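Local coordinates for 6-phosphogluconate dehydrogenase, NAD-binding (Geobacter metallireducens, PDB 3PEF), which probably reduces succinic semialdehyde to gamma-hydroxybutyrate with a nicotinamide cofactor, as a member of the beta-hydroxyacid dehydrogenase family, at residues K112-S124 with L133-E146. The protein carries 2 engineered substitutions. Residues are numbered along the deposited sequence; the frame is centred on the assembly and turned at random.
Sequences KGGRFLEAPVSGS and LIILAAGDRNLYDE. With NAP (NADP nicotinamide-adenine-dinucleotide phosphate), chain I; EDO (1,2-ethanediol), chain N.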
ATOM      1  N   LYS A 112     -26.042 -16.352  31.610  1.00 34.14           N
ATOM      2  CA  LYS A 112     -26.232 -17.712  32.118  1.00 36.47           C
ATOM      3  C   LYS A 112     -25.842 -17.840  33.582  1.00 36.58           C
ATOM      4  O   LYS A 112     -25.910 -18.926  34.149  1.00 45.06           O
ATOM      5  CB  LYS A 112     -25.436 -18.738  31.308  1.00 36.83           C
ATOM      6  CG  LYS A 112     -25.948 -18.961  29.901  1.00 44.23           C
ATOM      7  CD  LYS A 112     -27.346 -19.560  29.889  1.00 47.39           C
ATOM      8  CE  LYS A 112     -27.868 -19.686  28.463  1.00 51.13           C
ATOM      9  NZ  LYS A 112     -29.245 -20.242  28.419  1.00 59.01           N
ATOM     10  N   GLY A 113     -25.426 -16.739  34.196  1.00 38.49           N
ATOM     11  CA  GLY A 113     -25.050 -16.764  35.600  1.00 37.21           C
ATOM     12  C   GLY A 113     -23.597 -17.134  35.852  1.00 37.27           C
ATOM     13  O   GLY A 113     -23.216 -17.420  36.984  1.00 40.10           O
ATOM     14  N   GLY A 114     -22.784 -17.137  34.800  1.00 35.08           N
ATOM     15  CA  GLY A 114     -21.356 -17.370  34.949  1.00 37.08           C
ATOM     16  C   GLY A 114     -20.575 -16.061  34.931  1.00 33.19           C
ATOM     17  O   GLY A 114     -21.161 -14.983  34.825  1.00 30.10           O
ATOM     18  N   ARG A 115     -19.254 -16.148  35.035  1.00 27.97           N
ATOM     19  CA  ARG A 115     -18.410 -14.954  34.996  1.00 29.95           C
ATOM     20  C   ARG A 115     -17.432 -15.041  33.827  1.00 32.21           C
ATOM     21  O   ARG A 115     -17.041 -16.138  33.423  1.00 29.03           O
ATOM     22  CB  ARG A 115     -17.685 -14.766  36.333  1.00 28.60           C
ATOM     23  CG  ARG A 115     -18.647 -14.404  37.499  1.00 39.54           C
ATOM     24  CD  ARG A 115     -17.948 -14.411  38.858  1.00 41.63           C
ATOM     25  NE  ARG A 115     -17.257 -15.680  39.076  1.00 52.65           N
ATOM     26  CZ  ARG A 115     -16.129 -15.812  39.768  1.00 56.46           C
ATOM     27  NH1 ARG A 115     -15.562 -14.750  40.320  1.00 55.14           N
ATOM     28  NH2 ARG A 115     -15.567 -17.008  39.902  1.00 58.78           N
ATOM     29  N   PHE A 116     -17.043 -13.894  33.272  1.00 29.80           N
ATOM     30  CA  PHE A 116     -16.194 -13.907  32.084  1.00 30.24           C
ATOM     31  C   PHE A 116     -15.014 -12.940  32.116  1.00 33.96           C
ATOM     32  O   PHE A 116     -15.142 -11.814  32.590  1.00 33.83           O
ATOM     33  CB  PHE A 116     -17.020 -13.639  30.833  1.00 24.20           C
ATOM     34  CG  PHE A 116     -16.210 -13.629  29.579  1.00 25.63           C
ATOM     35  CD1 PHE A 116     -15.852 -14.814  28.966  1.00 23.24           C
ATOM     36  CD2 PHE A 116     -15.778 -12.434  29.025  1.00 28.82           C
ATOM     37  CE1 PHE A 116     -15.092 -14.804  27.813  1.00 25.34           C
ATOM     38  CE2 PHE A 116     -15.033 -12.419  27.872  1.00 27.76           C
ATOM     39  CZ  PHE A 116     -14.690 -13.606  27.261  1.00 27.43           C
ATOM     40  N   LEU A 117     -13.879 -13.399  31.581  1.00 31.69           N
ATOM     41  CA  LEU A 117     -12.624 -12.643  31.530  1.00 26.60           C
ATOM     42  C   LEU A 117     -12.019 -12.963  30.173  1.00 28.69           C
ATOM     43  O   LEU A 117     -11.933 -14.129  29.803  1.00 31.53           O
ATOM     44  CB  LEU A 117     -11.664 -13.178  32.602  1.00 24.29           C
ATOM     45  CG  LEU A 117     -10.677 -12.409  33.514  1.00 32.35           C
ATOM     46  CD1 LEU A 117      -9.337 -13.140  33.628  1.00 27.09           C
ATOM     47  CD2 LEU A 117     -10.469 -10.917  33.214  1.00 23.46           C
ATOM     48  N   GLU A 118     -11.603 -11.964  29.414  1.00 24.55           N
ATOM     49  CA  GLU A 118     -10.782 -12.268  28.241  1.00 29.24           C
ATOM     50  C   GLU A 118      -9.350 -12.140  28.683  1.00 29.60           C
ATOM     51  O   GLU A 118      -9.044 -11.272  29.487  1.00 30.41           O
ATOM     52  CB  GLU A 118     -11.046 -11.311  27.086  1.00 24.98           C
ATOM     53  CG  GLU A 118     -10.631  -9.878  27.358  1.00 28.00           C
ATOM     54  CD  GLU A 118     -10.839  -8.982  26.150  1.00 32.09           C
ATOM     55  OE1 GLU A 118     -10.710  -7.751  26.284  1.00 33.02           O
ATOM     56  OE2 GLU A 118     -11.133  -9.507  25.056  1.00 38.67           O
ATOM     57  N   ALA A 119      -8.468 -12.999  28.186  1.00 20.45           N
ATOM     58  CA  ALA A 119      -7.049 -12.828  28.488  1.00 20.59           C
ATOM     59  C   ALA A 119      -6.151 -13.339  27.375  1.00 21.78           C
ATOM     60  O   ALA A 119      -5.472 -14.351  27.541  1.00 24.63           O
ATOM     61  CB  ALA A 119      -6.698 -13.480  29.841  1.00 23.45           C
ATOM     62  N   PRO A 120      -6.135 -12.632  26.226  1.00 23.22           N
ATOM     63  CA  PRO A 120      -5.224 -13.021  25.144  1.00 22.10           C
ATOM     64  C   PRO A 120      -3.788 -12.805  25.602  1.00 23.33           C
ATOM     65  O   PRO A 120      -3.561 -12.083  26.583  1.00 21.15           O
ATOM     66  CB  PRO A 120      -5.574 -12.036  24.026  1.00 22.03           C
ATOM     67  CG  PRO A 120      -6.027 -10.797  24.769  1.00 23.52           C
ATOM     68  CD  PRO A 120      -6.798 -11.345  25.959  1.00 20.39           C
ATOM     69  N   VAL A 121      -2.832 -13.417  24.911  1.00 22.00           N
ATOM     70  CA  VAL A 121      -1.453 -13.402  25.377  1.00 21.83           C
ATOM     71  C   VAL A 121      -0.478 -12.908  24.323  1.00 24.60           C
ATOM     72  O   VAL A 121      -0.744 -12.972  23.118  1.00 22.26           O
ATOM     73  CB  VAL A 121      -0.979 -14.811  25.865  1.00 18.21           C
ATOM     74  CG1 VAL A 121      -1.968 -15.399  26.821  1.00 17.60           C
ATOM     75  CG2 VAL A 121      -0.763 -15.764  24.688  1.00 21.08           C
ATOM     76  N   SER A 122       0.660 -12.414  24.796  1.00 19.31           N
ATOM     77  CA  SER A 122       1.774 -12.079  23.921  1.00 26.31           C
ATOM     78  C   SER A 122       2.918 -13.068  24.220  1.00 30.34           C
ATOM     79  O   SER A 122       3.186 -13.378  25.382  1.00 30.03           O
ATOM     80  CB  SER A 122       2.191 -10.613  24.145  1.00 27.58           C
ATOM     81  OG  SER A 122       3.291 -10.259  23.330  1.00 34.10           O
ATOM     82  N   GLY A 123       3.562 -13.593  23.179  1.00 28.60           N
ATOM     83  CA  GLY A 123       4.586 -14.618  23.338  1.00 24.22           C
ATOM     84  C   GLY A 123       4.154 -15.878  22.610  1.00 25.46           C
ATOM     85  O   GLY A 123       2.972 -16.204  22.607  1.00 26.87           O
ATOM     86  N   SER A 124       5.100 -16.587  21.999  1.00 24.25           N
ATOM     87  CA  SER A 124       4.759 -17.662  21.064  1.00 22.58           C
ATOM     88  C   SER A 124       4.943 -19.048  21.677  1.00 24.23           C
ATOM     89  O   SER A 124       4.764 -19.237  22.882  1.00 21.15           O
ATOM     90  CB  SER A 124       5.598 -17.523  19.786  1.00 24.82           C
ATOM     91  OG  SER A 124       5.115 -18.360  18.750  1.00 23.75           O
ATOM     92  N   LEU A 133       4.590 -16.366  29.188  1.00 25.34           N
ATOM     93  CA  LEU A 133       3.675 -15.520  28.414  1.00 19.15           C
ATOM     94  C   LEU A 133       3.374 -14.204  29.129  1.00 24.96           C
ATOM     95  O   LEU A 133       3.435 -14.117  30.351  1.00 24.12           O
ATOM     96  CB  LEU A 133       2.350 -16.252  28.150  1.00 21.99           C
ATOM     97  CG  LEU A 133       2.423 -17.599  27.399  1.00 23.21           C
ATOM     98  CD1 LEU A 133       1.063 -18.267  27.378  1.00 17.19           C
ATOM     99  CD2 LEU A 133       2.964 -17.435  25.968  1.00 16.83           C
ATOM    100  N   ILE A 134       3.019 -13.188  28.353  1.00 26.98           N
ATOM    101  CA  ILE A 134       2.440 -11.966  28.905  1.00 23.76           C
ATOM    102  C   ILE A 134       0.921 -12.060  28.743  1.00 22.55           C
ATOM    103  O   ILE A 134       0.424 -12.264  27.645  1.00 24.00           O
ATOM    104  CB  ILE A 134       2.975 -10.739  28.166  1.00 23.45           C
ATOM    105  CG1 ILE A 134       4.514 -10.764  28.150  1.00 27.31           C
ATOM    106  CG2 ILE A 134       2.452  -9.455  28.797  1.00 28.82           C
ATOM    107  CD1 ILE A 134       5.111  -9.891  27.084  1.00 26.57           C
ATOM    108  N   ILE A 135       0.187 -11.908  29.841  1.00 23.78           N
ATOM    109  CA  ILE A 135      -1.250 -12.135  29.836  1.00 30.24           C
ATOM    110  C   ILE A 135      -2.009 -10.817  29.952  1.00 29.87           C
ATOM    111  O   ILE A 135      -1.847 -10.088  30.925  1.00 25.86           O
ATOM    112  CB  ILE A 135      -1.642 -13.124  30.968  1.00 29.07           C
ATOM    113  CG1 ILE A 135      -0.819 -14.408  30.812  1.00 36.29           C
ATOM    114  CG2 ILE A 135      -3.145 -13.436  30.947  1.00 22.41           C
ATOM    115  CD1 ILE A 135      -1.238 -15.546  31.728  1.00 40.56           C
ATOM    116  N   LEU A 136      -2.833 -10.523  28.952  1.00 27.63           N
ATOM    117  CA  LEU A 136      -3.521  -9.236  28.851  1.00 24.87           C
ATOM    118  C   LEU A 136      -5.011  -9.370  29.201  1.00 26.90           C
ATOM    119  O   LEU A 136      -5.863  -9.437  28.320  1.00 28.01           O
ATOM    120  CB  LEU A 136      -3.368  -8.692  27.418  1.00 23.57           C
ATOM    121  CG  LEU A 136      -1.945  -8.751  26.851  1.00 19.61           C
ATOM    122  CD1 LEU A 136      -1.916  -8.568  25.333  1.00 28.13           C
ATOM    123  CD2 LEU A 136      -1.063  -7.703  27.565  1.00 17.43           C
ATOM    124  N   ALA A 137      -5.335  -9.413  30.487  1.00 23.50           N
ATOM    125  CA  ALA A 137      -6.705  -9.713  30.881  1.00 19.32           C
ATOM    126  C   ALA A 137      -7.572  -8.466  30.889  1.00 28.59           C
ATOM    127  O   ALA A 137      -7.079  -7.359  31.078  1.00 25.40           O
ATOM    128  CB  ALA A 137      -6.740 -10.396  32.259  1.00 26.74           C
ATOM    129  N   ALA A 138      -8.871  -8.663  30.692  1.00 28.68           N
ATOM    130  CA  ALA A 138      -9.845  -7.583  30.766  1.00 28.46           C
ATOM    131  C   ALA A 138     -11.195  -8.209  31.080  1.00 29.16           C
ATOM    132  O   ALA A 138     -11.541  -9.261  30.537  1.00 22.55           O
ATOM    133  CB  ALA A 138      -9.887  -6.809  29.443  1.00 26.04           C
ATOM    134  N   GLY A 139     -11.952  -7.578  31.970  1.00 28.72           N
ATOM    135  CA  GLY A 139     -13.213  -8.136  32.425  1.00 26.10           C
ATOM    136  C   GLY A 139     -13.298  -8.339  33.931  1.00 31.82           C
ATOM    137  O   GLY A 139     -12.611  -7.674  34.692  1.00 32.93           O
ATOM    138  N   ASP A 140     -14.139  -9.283  34.349  1.00 31.17           N
ATOM    139  CA  ASP A 140     -14.417  -9.555  35.759  1.00 32.25           C
ATOM    140  C   ASP A 140     -13.176  -9.652  36.657  1.00 31.65           C
ATOM    141  O   ASP A 140     -12.350 -10.551  36.510  1.00 27.64           O
ATOM    142  CB  ASP A 140     -15.264 -10.832  35.875  1.00 35.36           C
ATOM    143  CG  ASP A 140     -15.843 -11.036  37.270  1.00 39.66           C
ATOM    144  OD1 ASP A 140     -17.069 -11.249  37.391  1.00 42.63           O
ATOM    145  OD2 ASP A 140     -15.067 -11.006  38.241  1.00 42.66           O
ATOM    146  N   ARG A 141     -13.076  -8.736  37.614  1.00 34.25           N
ATOM    147  CA  ARG A 141     -11.911  -8.647  38.493  1.00 37.28           C
ATOM    148  C   ARG A 141     -11.812  -9.781  39.510  1.00 37.51           C
ATOM    149  O   ARG A 141     -10.708 -10.227  39.856  1.00 35.89           O
ATOM    150  CB  ARG A 141     -11.887  -7.292  39.206  1.00 46.24           C
ATOM    151  CG  ARG A 141     -11.085  -6.237  38.460  1.00 60.83           C
ATOM    152  CD  ARG A 141     -11.209  -4.857  39.102  1.00 77.07           C
ATOM    153  NE  ARG A 141     -12.545  -4.292  38.922  1.00 88.50           N
ATOM    154  CZ  ARG A 141     -12.913  -3.557  37.875  1.00 94.22           C
ATOM    155  NH1 ARG A 141     -12.042  -3.291  36.910  1.00 96.05           N
ATOM    156  NH2 ARG A 141     -14.151  -3.085  37.792  1.00 94.39           N
ATOM    157  N   ASN A 142     -12.961 -10.231  40.001  1.00 29.42           N
ATOM    158  CA  ASN A 142     -12.997 -11.352  40.926  1.00 31.69           C
ATOM    159  C   ASN A 142     -12.506 -12.632  40.237  1.00 27.47           C
ATOM    160  O   ASN A 142     -11.720 -13.404  40.797  1.00 31.32           O
ATOM    161  CB  ASN A 142     -14.413 -11.530  41.466  1.00 36.79           C
ATOM    162  CG  ASN A 142     -14.861 -10.338  42.301  1.00 52.91           C
ATOM    163  OD1 ASN A 142     -14.038  -9.655  42.920  1.00 51.33           O
ATOM    164  ND2 ASN A 142     -16.166 -10.080  42.319  1.00 55.65           N
ATOM    165  N   LEU A 143     -12.951 -12.834  39.004  1.00 27.22           N
ATOM    166  CA  LEU A 143     -12.472 -13.957  38.212  1.00 31.92           C
ATOM    167  C   LEU A 143     -10.979 -13.806  37.914  1.00 36.11           C
ATOM    168  O   LEU A 143     -10.229 -14.778  37.949  1.00 40.09           O
ATOM    169  CB  LEU A 143     -13.281 -14.086  36.923  1.00 26.40           C
ATOM    170  CG  LEU A 143     -12.847 -15.205  35.985  1.00 25.59           C
ATOM    171  CD1 LEU A 143     -12.709 -16.525  36.734  1.00 21.59           C
ATOM    172  CD2 LEU A 143     -13.846 -15.318  34.828  1.00 24.47           C
ATOM    173  N   TYR A 144     -10.551 -12.583  37.628  1.00 30.49           N
ATOM    174  CA  TYR A 144      -9.132 -12.313  37.411  1.00 30.32           C
ATOM    175  C   TYR A 144      -8.355 -12.823  38.621  1.00 34.16           C
ATOM    176  O   TYR A 144      -7.387 -13.567  38.487  1.00 28.24           O
ATOM    177  CB  TYR A 144      -8.925 -10.814  37.233  1.00 26.85           C
ATOM    178  CG  TYR A 144      -7.492 -10.358  37.080  1.00 30.15           C
ATOM    179  CD1 TYR A 144      -6.813 -10.529  35.882  1.00 25.74           C
ATOM    180  CD2 TYR A 144      -6.833  -9.704  38.124  1.00 33.74           C
ATOM    181  CE1 TYR A 144      -5.495 -10.090  35.725  1.00 31.24           C
ATOM    182  CE2 TYR A 144      -5.527  -9.265  37.980  1.00 33.38           C
ATOM    183  CZ  TYR A 144      -4.858  -9.459  36.773  1.00 32.19           C
ATOM    184  OH  TYR A 144      -3.555  -9.023  36.615  1.00 30.15           O
ATOM    185  N   ASP A 145      -8.806 -12.444  39.811  1.00 28.55           N
ATOM    186  CA  ASP A 145      -8.095 -12.812  41.026  1.00 34.65           C
ATOM    187  C   ASP A 145      -8.157 -14.331  41.245  1.00 42.12           C
ATOM    188  O   ASP A 145      -7.180 -14.960  41.662  1.00 40.59           O
ATOM    189  CB  ASP A 145      -8.648 -12.034  42.231  1.00 39.89           C
ATOM    190  CG  ASP A 145      -8.275 -10.549  42.196  1.00 48.22           C
ATOM    191  OD1 ASP A 145      -7.142 -10.226  41.768  1.00 49.26           O
ATOM    192  OD2 ASP A 145      -9.106  -9.705  42.603  1.00 54.12           O
ATOM    193  N   GLU A 146      -9.302 -14.921  40.926  1.00 36.17           N
ATOM    194  CA  GLU A 146      -9.473 -16.358  41.071  1.00 38.45           C
ATOM    195  C   GLU A 146      -8.612 -17.166  40.094  1.00 37.31           C
ATOM    196  O   GLU A 146      -8.127 -18.237  40.440  1.00 32.87           O
ATOM    197  CB  GLU A 146     -10.949 -16.745  40.940  1.00 36.28           C
ATOM    198  CG  GLU A 146     -11.215 -18.199  41.252  1.00 42.86           C
ATOM    199  CD  GLU A 146     -12.696 -18.511  41.354  1.00 47.77           C
ATOM    200  OE1 GLU A 146     -13.053 -19.709  41.282  1.00 45.39           O
ATOM    201  OE2 GLU A 146     -13.497 -17.562  41.510  1.00 53.17           O
TER
HETATM  202  PA  NAP I 301      -3.457 -23.701  16.534  1.00 23.95           P
HETATM  203  O1A NAP I 301      -3.819 -23.720  15.100  1.00 21.04           O
HETATM  204  O2A NAP I 301      -2.352 -24.600  16.915  1.00 25.15           O
HETATM  205  O5B NAP I 301      -4.741 -24.039  17.429  1.00 27.28           O
HETATM  206  C5B NAP I 301      -6.013 -23.581  17.060  1.00 24.43           C
HETATM  207  C4B NAP I 301      -7.000 -24.213  18.025  1.00 24.13           C
HETATM  208  O4B NAP I 301      -8.293 -23.742  17.709  1.00 24.13           O
HETATM  209  C3B NAP I 301      -7.037 -25.730  17.869  1.00 21.32           C
HETATM  210  O3B NAP I 301      -7.262 -26.243  19.162  1.00 22.29           O
HETATM  211  C2B NAP I 301      -8.271 -25.944  17.018  1.00 22.45           C
HETATM  212  O2B NAP I 301      -8.891 -27.195  17.171  1.00 23.98           O
HETATM  213  C1B NAP I 301      -9.156 -24.846  17.576  1.00 22.25           C
HETATM  214  N9A NAP I 301     -10.285 -24.566  16.677  1.00 23.96           N
HETATM  215  C8A NAP I 301     -10.218 -23.963  15.445  1.00 26.45           C
HETATM  216  N7A NAP I 301     -11.469 -23.904  14.935  1.00 23.30           N
HETATM  217  C5A NAP I 301     -12.320 -24.468  15.815  1.00 22.16           C
HETATM  218  C6A NAP I 301     -13.693 -24.645  15.788  1.00 24.96           C
HETATM  219  N6A NAP I 301     -14.394 -24.233  14.740  1.00 25.41           N
HETATM  220  N1A NAP I 301     -14.311 -25.264  16.842  1.00 22.28           N
HETATM  221  C2A NAP I 301     -13.568 -25.691  17.929  1.00 25.97           C
HETATM  222  N3A NAP I 301     -12.199 -25.501  17.955  1.00 24.57           N
HETATM  223  C4A NAP I 301     -11.591 -24.892  16.915  1.00 18.16           C
HETATM  224  O3  NAP I 301      -3.066 -22.196  16.875  1.00 19.69           O
HETATM  225  PN  NAP I 301      -2.512 -21.551  18.212  1.00 22.33           P
HETATM  226  O1N NAP I 301      -1.268 -20.822  17.919  1.00 25.70           O
HETATM  227  O2N NAP I 301      -2.523 -22.525  19.322  1.00 18.17           O
HETATM  228  O5D NAP I 301      -3.730 -20.504  18.337  1.00 30.53           O
HETATM  229  C5D NAP I 301      -4.562 -20.377  19.460  1.00 27.42           C
HETATM  230  C4D NAP I 301      -4.796 -18.881  19.662  1.00 21.69           C
HETATM  231  O4D NAP I 301      -3.671 -18.244  20.219  1.00 24.93           O
HETATM  232  C3D NAP I 301      -5.018 -18.158  18.350  1.00 26.71           C
HETATM  233  O3D NAP I 301      -6.009 -17.190  18.621  1.00 20.80           O
HETATM  234  C2D NAP I 301      -3.678 -17.509  18.038  1.00 20.29           C
HETATM  235  O2D NAP I 301      -3.858 -16.356  17.263  1.00 26.17           O
HETATM  236  C1D NAP I 301      -3.237 -17.150  19.434  1.00 26.15           C
HETATM  237  N1N NAP I 301      -1.791 -16.962  19.683  1.00 26.12           N
HETATM  238  C2N NAP I 301      -0.864 -17.740  19.053  1.00 19.93           C
HETATM  239  C3N NAP I 301       0.491 -17.590  19.337  1.00 23.61           C
HETATM  240  C7N NAP I 301       1.501 -18.482  18.680  1.00 13.18           C
HETATM  241  O7N NAP I 301       2.804 -18.017  18.626  1.00 24.16           O
HETATM  242  N7N NAP I 301       1.184 -19.672  18.140  1.00 14.13           N
HETATM  243  C4N NAP I 301       0.915 -16.640  20.272  1.00 21.05           C
HETATM  244  C5N NAP I 301      -0.042 -15.873  20.931  1.00 21.42           C
HETATM  245  C6N NAP I 301      -1.396 -16.050  20.642  1.00 24.11           C
HETATM  246  P2B NAP I 301      -8.365 -28.505  16.358  1.00 27.15           P
HETATM  247  O1X NAP I 301      -9.539 -29.474  16.350  1.00 28.82           O
HETATM  248  O2X NAP I 301      -7.989 -28.088  14.973  1.00 19.80           O
HETATM  249  O3X NAP I 301      -7.164 -29.084  17.051  1.00 26.87           O
HETATM  250  C1  EDO N 292     -17.578  -9.600  31.616  1.00 49.67           C
HETATM  251  O1  EDO N 292     -17.581 -10.407  32.795  1.00 48.25           O
HETATM  252  C2  EDO N 292     -18.817  -9.867  30.769  1.00 44.37           C
HETATM  253  O2  EDO N 292     -18.847  -8.889  29.723  1.00 48.40           O
HETATM  254  O   HOH W   1     -15.394 -20.235  40.087  1.00 47.76           O
HETATM  255  O   HOH W   2     -18.253 -11.731  34.812  1.00 32.09           O
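R115 reaches from its strand to the helix that begins at R141 and forms a salt bridge with E146, R115 NH2 lying 2.7 Å from E146 OE2. The carboxylate oxygen sits in the guanidinium plane but is itself met from above its own plane, 43° out of it. A bend at chi3 (-53°) turns the guanidinium toward the helix; L143 CB lies over one face, displaced toward the rim, N142 CB lies at its edge, and G88 O takes the NE hydrogen. D140 caps the helix: its OD2 accepts from L143 N at 2.9 Å, while its OD1 rests against R115 CG.

Backbone bonds join strands 115-122 and 133-139 antiparallel. E118 and A138 exchange a reciprocal pair, as do S122 and I134; between them, around A119 and P120, the strand is interrupted, yet L136 N still reaches P120 O at 2.9 Å. In this Rossmann-type domain, strand 115-122 continues the parallel sheet from strand 90-93, and 133-139 is the next strand, reversed, reached through helix 125-130. That connection starts at the cofactor: G123 O lies 3.1 Å from the nicotinamide C4N, and S124 binds NADP+.

Apolar side chains meet on the face toward helix 141-154. L117 CD2 packs on A137 CB at 3.9 Å, its CB touches L143 CD2, and its CD1 meets the edge of the Y144 ring. Farther along, A119 CB packs on I135 CG2 at 3.7 Å, with F151 against both residues. On the opposite face E118 CG and OE1 lie along A138 CB; the buried carboxylate is satisfied by G165 N, A168 N and S102 OG.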